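PDB 4QOL: catalase, which breaks down hydrogen peroxide to water and oxygen at a haem iron and also shows peroxidase-like reactivity with phenolic substrates. Local coordinates for the interface of chains A and B and the interface of chains A and C. Coordinates in Å, arbitrary orientation; residue numbers count along the deposited sequence, not the author numbering. Chains: chain A/B/C, Catalase.

Contact 1: the interface of chains A and B. Residues chain A 411; chain B 24, 33, 35.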
loop_
_atom_site.group_PDB
_atom_site.type_symbol
_atom_site.label_atom_id
_atom_site.label_comp_id
_atom_site.label_asym_id
_atom_site.label_seq_id
_atom_site.Cartn_x
_atom_site.Cartn_y
_atom_site.Cartn_z
ATOM N N MET A 411 -18.884 5.051 -32.351
ATOM C CA MET A 411 -18.544 4.482 -31.032
ATOM C C MET A 411 -19.825 3.894 -30.527
ATOM O O MET A 411 -20.778 4.654 -30.279
ATOM C CB MET A 411 -18.059 5.510 -30.003
ATOM C CG MET A 411 -16.940 6.441 -30.416
ATOM S SD MET A 411 -16.507 7.696 -29.177
ATOM C CE MET A 411 -15.538 6.719 -28.020
ATOM N N ARG B 24 -17.454 -0.322 -25.076
ATOM C CA ARG B 24 -17.569 0.655 -26.123
ATOM C C ARG B 24 -16.439 0.491 -27.169
ATOM O O ARG B 24 -15.243 0.503 -26.827
ATOM C CB ARG B 24 -17.515 2.011 -25.459
ATOM C CG ARG B 24 -17.958 3.128 -26.321
ATOM C CD ARG B 24 -17.935 4.373 -25.484
ATOM N NE ARG B 24 -18.834 5.339 -26.067
ATOM C CZ ARG B 24 -18.742 6.630 -25.863
ATOM N NH1 ARG B 24 -17.738 7.123 -25.102
ATOM N NH2 ARG B 24 -19.635 7.431 -26.426
ATOM N N PHE B 33 -12.566 1.322 -26.909
ATOM C CA PHE B 33 -12.155 2.663 -26.649
ATOM C C PHE B 33 -11.786 2.902 -25.181
ATOM O O PHE B 33 -12.330 2.251 -24.246
ATOM C CB PHE B 33 -13.227 3.669 -27.044
ATOM C CG PHE B 33 -13.331 3.863 -28.512
ATOM C CD1 PHE B 33 -12.340 4.505 -29.199
ATOM C CD2 PHE B 33 -14.411 3.351 -29.223
ATOM C CE1 PHE B 33 -12.376 4.668 -30.580
ATOM C CE2 PHE B 33 -14.496 3.538 -30.595
ATOM C CZ PHE B 33 -13.473 4.188 -31.297
ATOM N N ASP B 35 -12.310 5.765 -23.637
ATOM C CA ASP B 35 -13.473 6.467 -23.033
ATOM C C ASP B 35 -14.648 5.493 -22.768
ATOM O O ASP B 35 -15.723 5.535 -23.429
ATOM C CB ASP B 35 -13.954 7.641 -23.925
ATOM C CG ASP B 35 -15.123 8.433 -23.294
ATOM O OD1 ASP B 35 -15.340 8.271 -22.040
ATOM O OD2 ASP B 35 -15.823 9.140 -24.049
HETATM O O HOH W 1 -21.121 4.507 -27.561
#

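Contact 2: the interface of chains A and C. Residues chain A 142, 166-167, 170-171; chain C 385-388.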
loop_
_atom_site.group_PDB
_atom_site.type_symbol
_atom_site.label_atom_id
_atom_site.label_comp_id
_atom_site.label_asym_id
_atom_site.label_seq_id
_atom_site.Cartn_x
_atom_site.Cartn_y
_atom_site.Cartn_z
ATOM N N LYS A 142 -17.980 -8.317 -18.903
ATOM C CA LYS A 142 -18.641 -9.335 -18.090
ATOM C C LYS A 142 -17.720 -10.090 -17.157
ATOM O O LYS A 142 -18.194 -10.895 -16.362
ATOM C CB LYS A 142 -19.295 -10.387 -18.981
ATOM C CG LYS A 142 -20.355 -9.854 -19.934
ATOM C CD LYS A 142 -21.309 -8.903 -19.253
ATOM C CE LYS A 142 -22.048 -9.455 -18.102
ATOM N NZ LYS A 142 -23.055 -8.537 -17.546
ATOM N N ASP A 166 -26.722 -19.728 -12.690
ATOM C CA ASP A 166 -27.618 -18.612 -12.933
ATOM C C ASP A 166 -26.972 -17.715 -13.989
ATOM O O ASP A 166 -27.565 -17.390 -15.020
ATOM C CB ASP A 166 -27.878 -17.811 -11.693
ATOM C CG ASP A 166 -28.925 -16.690 -11.876
ATOM O OD1 ASP A 166 -29.840 -16.819 -12.723
ATOM O OD2 ASP A 166 -28.921 -15.772 -11.020
ATOM N N PHE A 167 -25.757 -17.309 -13.725
ATOM C CA PHE A 167 -25.016 -16.472 -14.710
ATOM C C PHE A 167 -24.831 -17.119 -16.045
ATOM O O PHE A 167 -25.066 -16.487 -17.085
ATOM C CB PHE A 167 -23.616 -16.047 -14.146
ATOM C CG PHE A 167 -22.777 -15.246 -15.100
ATOM C CD1 PHE A 167 -22.887 -13.827 -15.189
ATOM C CD2 PHE A 167 -21.895 -15.906 -15.943
ATOM C CE1 PHE A 167 -22.126 -13.138 -16.181
ATOM C CE2 PHE A 167 -21.197 -15.239 -16.943
ATOM C CZ PHE A 167 -21.266 -13.853 -17.009
ATOM N N LEU A 170 -27.953 -17.495 -18.395
ATOM C CA LEU A 170 -28.316 -16.197 -18.851
ATOM C C LEU A 170 -27.267 -15.534 -19.794
ATOM O O LEU A 170 -27.506 -14.426 -20.325
ATOM C CB LEU A 170 -28.643 -15.290 -17.697
ATOM C CG LEU A 170 -29.863 -15.746 -16.851
ATOM C CD1 LEU A 170 -29.992 -14.895 -15.608
ATOM C CD2 LEU A 170 -31.129 -15.636 -17.699
ATOM N N THR A 171 -26.205 -16.281 -20.048
ATOM C CA THR A 171 -25.048 -15.879 -20.871
ATOM C C THR A 171 -24.797 -17.056 -21.773
ATOM O O THR A 171 -23.797 -17.762 -21.686
ATOM C CB THR A 171 -23.853 -15.578 -19.952
ATOM O OG1 THR A 171 -24.271 -14.612 -18.976
ATOM C CG2 THR A 171 -22.663 -15.060 -20.703
ATOM N N GLU C 385 -24.151 -10.029 -12.533
ATOM C CA GLU C 385 -25.241 -9.753 -13.439
ATOM C C GLU C 385 -24.783 -10.200 -14.820
ATOM O O GLU C 385 -23.641 -9.939 -15.221
ATOM C CB GLU C 385 -25.507 -8.220 -13.461
ATOM C CG GLU C 385 -26.819 -7.745 -14.109
ATOM C CD GLU C 385 -26.763 -7.672 -15.643
ATOM O OE1 GLU C 385 -27.840 -7.929 -16.259
ATOM O OE2 GLU C 385 -25.677 -7.400 -16.236
ATOM N N PRO C 386 -25.665 -10.878 -15.618
ATOM C CA PRO C 386 -27.075 -11.079 -15.374
ATOM C C PRO C 386 -27.362 -12.079 -14.265
ATOM O O PRO C 386 -26.534 -12.988 -13.971
ATOM C CB PRO C 386 -27.590 -11.612 -16.721
ATOM C CG PRO C 386 -26.407 -12.317 -17.284
ATOM C CD PRO C 386 -25.281 -11.357 -16.967
ATOM N N ASN C 387 -28.516 -11.910 -13.631
ATOM C CA ASN C 387 -28.998 -12.808 -12.606
ATOM C C ASN C 387 -30.530 -12.950 -12.709
ATOM O O ASN C 387 -31.187 -12.174 -13.429
ATOM C CB ASN C 387 -28.621 -12.374 -11.168
ATOM C CG ASN C 387 -29.114 -10.999 -10.840
ATOM O OD1 ASN C 387 -30.310 -10.797 -10.718
ATOM N ND2 ASN C 387 -28.196 -9.988 -10.833
ATOM N N ARG C 388 -31.085 -13.880 -11.917
ATOM C CA ARG C 388 -32.486 -14.257 -12.095
ATOM C C ARG C 388 -33.413 -13.379 -11.271
ATOM O O ARG C 388 -34.601 -13.632 -11.225
ATOM C CB ARG C 388 -32.709 -15.718 -11.768
ATOM C CG ARG C 388 -32.459 -16.079 -10.317
ATOM C CD ARG C 388 -32.923 -17.473 -9.941
ATOM N NE ARG C 388 -31.909 -18.410 -10.311
ATOM C CZ ARG C 388 -31.110 -19.047 -9.464
ATOM N NH1 ARG C 388 -31.241 -18.920 -8.146
ATOM N NH2 ARG C 388 -30.205 -19.881 -9.968
#

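Contact 3: the interface of chains A and C. Residues chain A 145, 148-149, 163, 166-167; chain C 383-385.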
loop_
_atom_site.group_PDB
_atom_site.type_symbol
_atom_site.label_atom_id
_atom_site.label_comp_id
_atom_site.label_asym_id
_atom_site.label_seq_id
_atom_site.Cartn_x
_atom_site.Cartn_y
_atom_site.Cartn_z
ATOM N N ASP A 145 -18.382 -10.113 -13.361
ATOM C CA ASP A 145 -19.634 -10.794 -13.124
ATOM C C ASP A 145 -19.435 -12.336 -13.208
ATOM O O ASP A 145 -19.916 -13.089 -12.296
ATOM C CB ASP A 145 -20.694 -10.399 -14.168
ATOM C CG ASP A 145 -21.073 -8.921 -14.080
ATOM O OD1 ASP A 145 -21.481 -8.503 -12.977
ATOM O OD2 ASP A 145 -20.811 -8.231 -15.124
ATOM N N HIS A 148 -17.318 -13.420 -10.191
ATOM C CA HIS A 148 -18.068 -13.367 -8.947
ATOM C C HIS A 148 -19.095 -14.519 -8.864
ATOM O O HIS A 148 -19.343 -15.021 -7.731
ATOM C CB HIS A 148 -18.789 -12.043 -8.827
ATOM C CG HIS A 148 -17.917 -10.860 -8.502
ATOM N ND1 HIS A 148 -18.434 -9.617 -8.296
ATOM C CD2 HIS A 148 -16.569 -10.734 -8.382
ATOM C CE1 HIS A 148 -17.453 -8.782 -7.973
ATOM N NE2 HIS A 148 -16.328 -9.444 -8.013
ATOM N N SER A 149 -19.686 -14.924 -10.005
ATOM C CA SER A 149 -20.668 -16.056 -9.966
ATOM C C SER A 149 -20.004 -17.378 -9.660
ATOM O O SER A 149 -20.578 -18.211 -8.980
ATOM C CB SER A 149 -21.465 -16.113 -11.284
ATOM O OG SER A 149 -20.748 -16.793 -12.287
ATOM N N ARG A 163 -25.261 -20.351 -8.219
ATOM C CA ARG A 163 -24.873 -18.988 -8.565
ATOM C C ARG A 163 -24.245 -18.924 -9.962
ATOM O O ARG A 163 -24.625 -18.087 -10.815
ATOM C CB ARG A 163 -23.903 -18.449 -7.507
ATOM C CG ARG A 163 -24.568 -18.317 -6.135
ATOM C CD ARG A 163 -23.597 -17.930 -5.059
ATOM N NE ARG A 163 -23.341 -16.476 -5.098
ATOM C CZ ARG A 163 -22.319 -15.895 -5.762
ATOM N NH1 ARG A 163 -22.300 -14.592 -5.823
ATOM N NH2 ARG A 163 -21.341 -16.616 -6.300
ATOM N N ASP A 166 -26.722 -19.728 -12.690
ATOM C CA ASP A 166 -27.618 -18.612 -12.933
ATOM C C ASP A 166 -26.972 -17.715 -13.989
ATOM O O ASP A 166 -27.565 -17.390 -15.020
ATOM C CB ASP A 166 -27.878 -17.811 -11.693
ATOM C CG ASP A 166 -28.925 -16.690 -11.876
ATOM O OD1 ASP A 166 -29.840 -16.819 -12.723
ATOM O OD2 ASP A 166 -28.921 -15.772 -11.020
ATOM N N PHE A 167 -25.757 -17.309 -13.725
ATOM C CA PHE A 167 -25.016 -16.472 -14.710
ATOM C C PHE A 167 -24.831 -17.119 -16.045
ATOM O O PHE A 167 -25.066 -16.487 -17.085
ATOM C CB PHE A 167 -23.616 -16.047 -14.146
ATOM C CG PHE A 167 -22.777 -15.246 -15.100
ATOM C CD1 PHE A 167 -22.887 -13.827 -15.189
ATOM C CD2 PHE A 167 -21.895 -15.906 -15.943
ATOM C CE1 PHE A 167 -22.126 -13.138 -16.181
ATOM C CE2 PHE A 167 -21.197 -15.239 -16.943
ATOM C CZ PHE A 167 -21.266 -13.853 -17.009
ATOM N N ASN C 383 -23.764 -10.870 -6.514
ATOM C CA ASN C 383 -22.759 -9.914 -6.843
ATOM C C ASN C 383 -22.331 -10.008 -8.333
ATOM O O ASN C 383 -21.179 -9.807 -8.673
ATOM C CB ASN C 383 -21.565 -10.019 -5.906
ATOM C CG ASN C 383 -20.905 -11.374 -5.962
ATOM O OD1 ASN C 383 -21.390 -12.262 -6.648
ATOM N ND2 ASN C 383 -19.836 -11.552 -5.224
ATOM N N TYR C 384 -23.282 -10.528 -9.133
ATOM C CA TYR C 384 -23.049 -10.814 -10.522
ATOM C C TYR C 384 -24.323 -10.444 -11.286
ATOM O O TYR C 384 -25.416 -10.541 -10.743
ATOM C CB TYR C 384 -22.665 -12.289 -10.758
ATOM C CG TYR C 384 -23.769 -13.240 -10.371
ATOM C CD1 TYR C 384 -24.747 -13.607 -11.292
ATOM C CD2 TYR C 384 -23.863 -13.742 -9.090
ATOM C CE1 TYR C 384 -25.787 -14.423 -10.904
ATOM C CE2 TYR C 384 -24.889 -14.571 -8.724
ATOM C CZ TYR C 384 -25.862 -14.911 -9.669
ATOM O OH TYR C 384 -26.914 -15.738 -9.273
ATOM N N GLU C 385 -24.151 -10.029 -12.533
ATOM C CA GLU C 385 -25.241 -9.753 -13.439
ATOM C C GLU C 385 -24.783 -10.200 -14.820
ATOM O O GLU C 385 -23.641 -9.939 -15.221
ATOM C CB GLU C 385 -25.507 -8.220 -13.461
ATOM C CG GLU C 385 -26.819 -7.745 -14.109
ATOM C CD GLU C 385 -26.763 -7.672 -15.643
ATOM O OE1 GLU C 385 -27.840 -7.929 -16.259
ATOM O OE2 GLU C 385 -25.677 -7.400 -16.236
HETATM O O HOH W 2 -19.666 -8.157 -10.891
HETATM O O HOH W 3 -18.496 -14.453 -5.195
#

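Contact 1: the interface of chains A and B
Strand 411-412 of chain A meets the amino-terminal segment of chain B here, and A:Met411 sends the methyl at the end of its thioether between B:Arg24 and B:Phe33. This methyl group, CE, makes the contact. CE lies over one face of the phenyl ring, offset toward the rim, and is 3.6 Å from B:Phe33 CG. The same methyl also lies over a face of the guanidinium group, 3.7 Å from B:Arg24 NH1. The methionine chain is straight as far as SD and then bends at its last torsion (chi3 78°), which carries CE in between the two flat groups. Higher up the chain, A:Met411 CG is 3.8 Å from B:Phe33 CE2. While its face receives the methyl, the guanidinium meets B:Asp35 O and water 1 at its edge. B:Arg24 NH1 gives a fairly straight hydrogen bond, in the guanidinium plane, to the backbone B:Asp35 O at 3.1 Å. Separately, NH1 forms a salt bridge with B:Asp35 OD2 at 3.0 Å, weak and bent as a hydrogen bond. B:Arg24 NE reaches water 1 at 2.9 Å, and that water is 2.7 Å from the backbone A:Met411 O. With an alanine at B:Arg24, the A:Met411 methyl would probably lose one of its two flat neighbours, B:Asp35 its charged mate, and the water bridge its donor. The patch joins the amino-terminal part of one subunit to its neighbour and probably helps hold the tetramer together.

Contact 2: the interface of chains A and C
The ammonium nitrogen NZ of A:Lys142 is gripped twice by C:Glu385. It donates to the backbone C:Glu385 O at 2.8 Å, coming from above the carbonyl plane. It also forms a salt bridge with the carboxylate oxygen C:Glu385 OE2 at 3.1 Å. Bends at chi2 and chi3 (-46° and -59°) curl the lysine chain toward both oxygens. A cis peptide follows C:Glu385, and the ring of C:Pro386 packs against chain A. C:Pro386 CD lies 3.7 Å from A:Phe167 CE1, while CG meets A:Leu170 CB at the same distance of 3.7 Å. A:Thr171 OG1 borders the proline too. This hydroxyl is held by its hydrogen bond to A:Phe167 O (2.8 Å) and sits over the centre of the A:Phe167 ring. Further along the loop, A:Asp166 OD2 accepts the backbone C:Arg388 N at 3.0 Å on its syn lone pair. The C:Arg388 side chain crosses the carboxylate at an angle, and its NE makes a long salt bridge of 3.6 Å to A:Asp166 OD1. A:Leu170 CD1 covers the backbone of C:Asn387. Together these contacts fasten loop 385-388 of one subunit to 3-10 helix 140-142 and the end of helix 161-169 with the residues just after it in another, which probably supports the tetramer.

Contact 3: the interface of chains A and C
C:Tyr384 has an extended backbone (phi -141°, psi 149°) as its loop passes helices 143-150 and 161-169 of chain A, where its ring meets A:Ser149 and A:Asp166. Its ring carbon CG takes the position between the backbone N and the carbonyl carbon (chi1 63°), which turns the ring in between the two helices. One face takes A:Ser149 CB, 3.8 Å from C:Tyr384 CG. A:Phe167 CB reaches C:Tyr384 CD1 at 3.9 Å. At the far end the phenol C:Tyr384 OH donates to A:Asp166 OD2 at 2.7 Å, on the anti lone pair. The carboxylate stands almost perpendicular to the phenol ring. The same OD2 thus accepts from both the phenol and a backbone N-H of the loop, which is likely to favour its charged form. The guanidinium plane of A:Arg163 stands nearly perpendicular to the tyrosine ring, with NH1 in the ring plane at its edge and C:Tyr384 CE2 over the guanidinium face. This NH1 donates in a bent bond to the amide oxygen C:Asn383 OD1 at 2.6 Å, in its own guanidinium plane but above the plane of the amide. A:Arg163 NH2 holds the backbone A:His148 O at 2.9 Å, which helps fix the guanidinium group. The imidazole A:His148 ND1 donates in its ring plane to the backbone C:Asn383 O at 2.8 Å. Water 2 joins that carbonyl to A:Asp145 OD1. Water 3 links the side-chain amide C:Asn383 ND2, 3.2 Å away, to A:His148 O.

Contacts 2 and 3 are neighbouring parts of one interface, their C-alpha centres about 6 Å apart. They share A:Asp166, A:Phe167 and C:Glu385, so helix 161-169 serves both and residues 383-388 of chain C form one continuous stretch across them. Contact 1 is a separate patch with another subunit, about 23 Å from contact 2 and 25 Å from contact 3, again between C-alpha centres. It shares no residue with them. In these patches chain A meets chains B and C with different residues. Each interface is two-fold symmetric, so the contacts recur with chains exchanged, in keeping with the four-subunit deposited assembly.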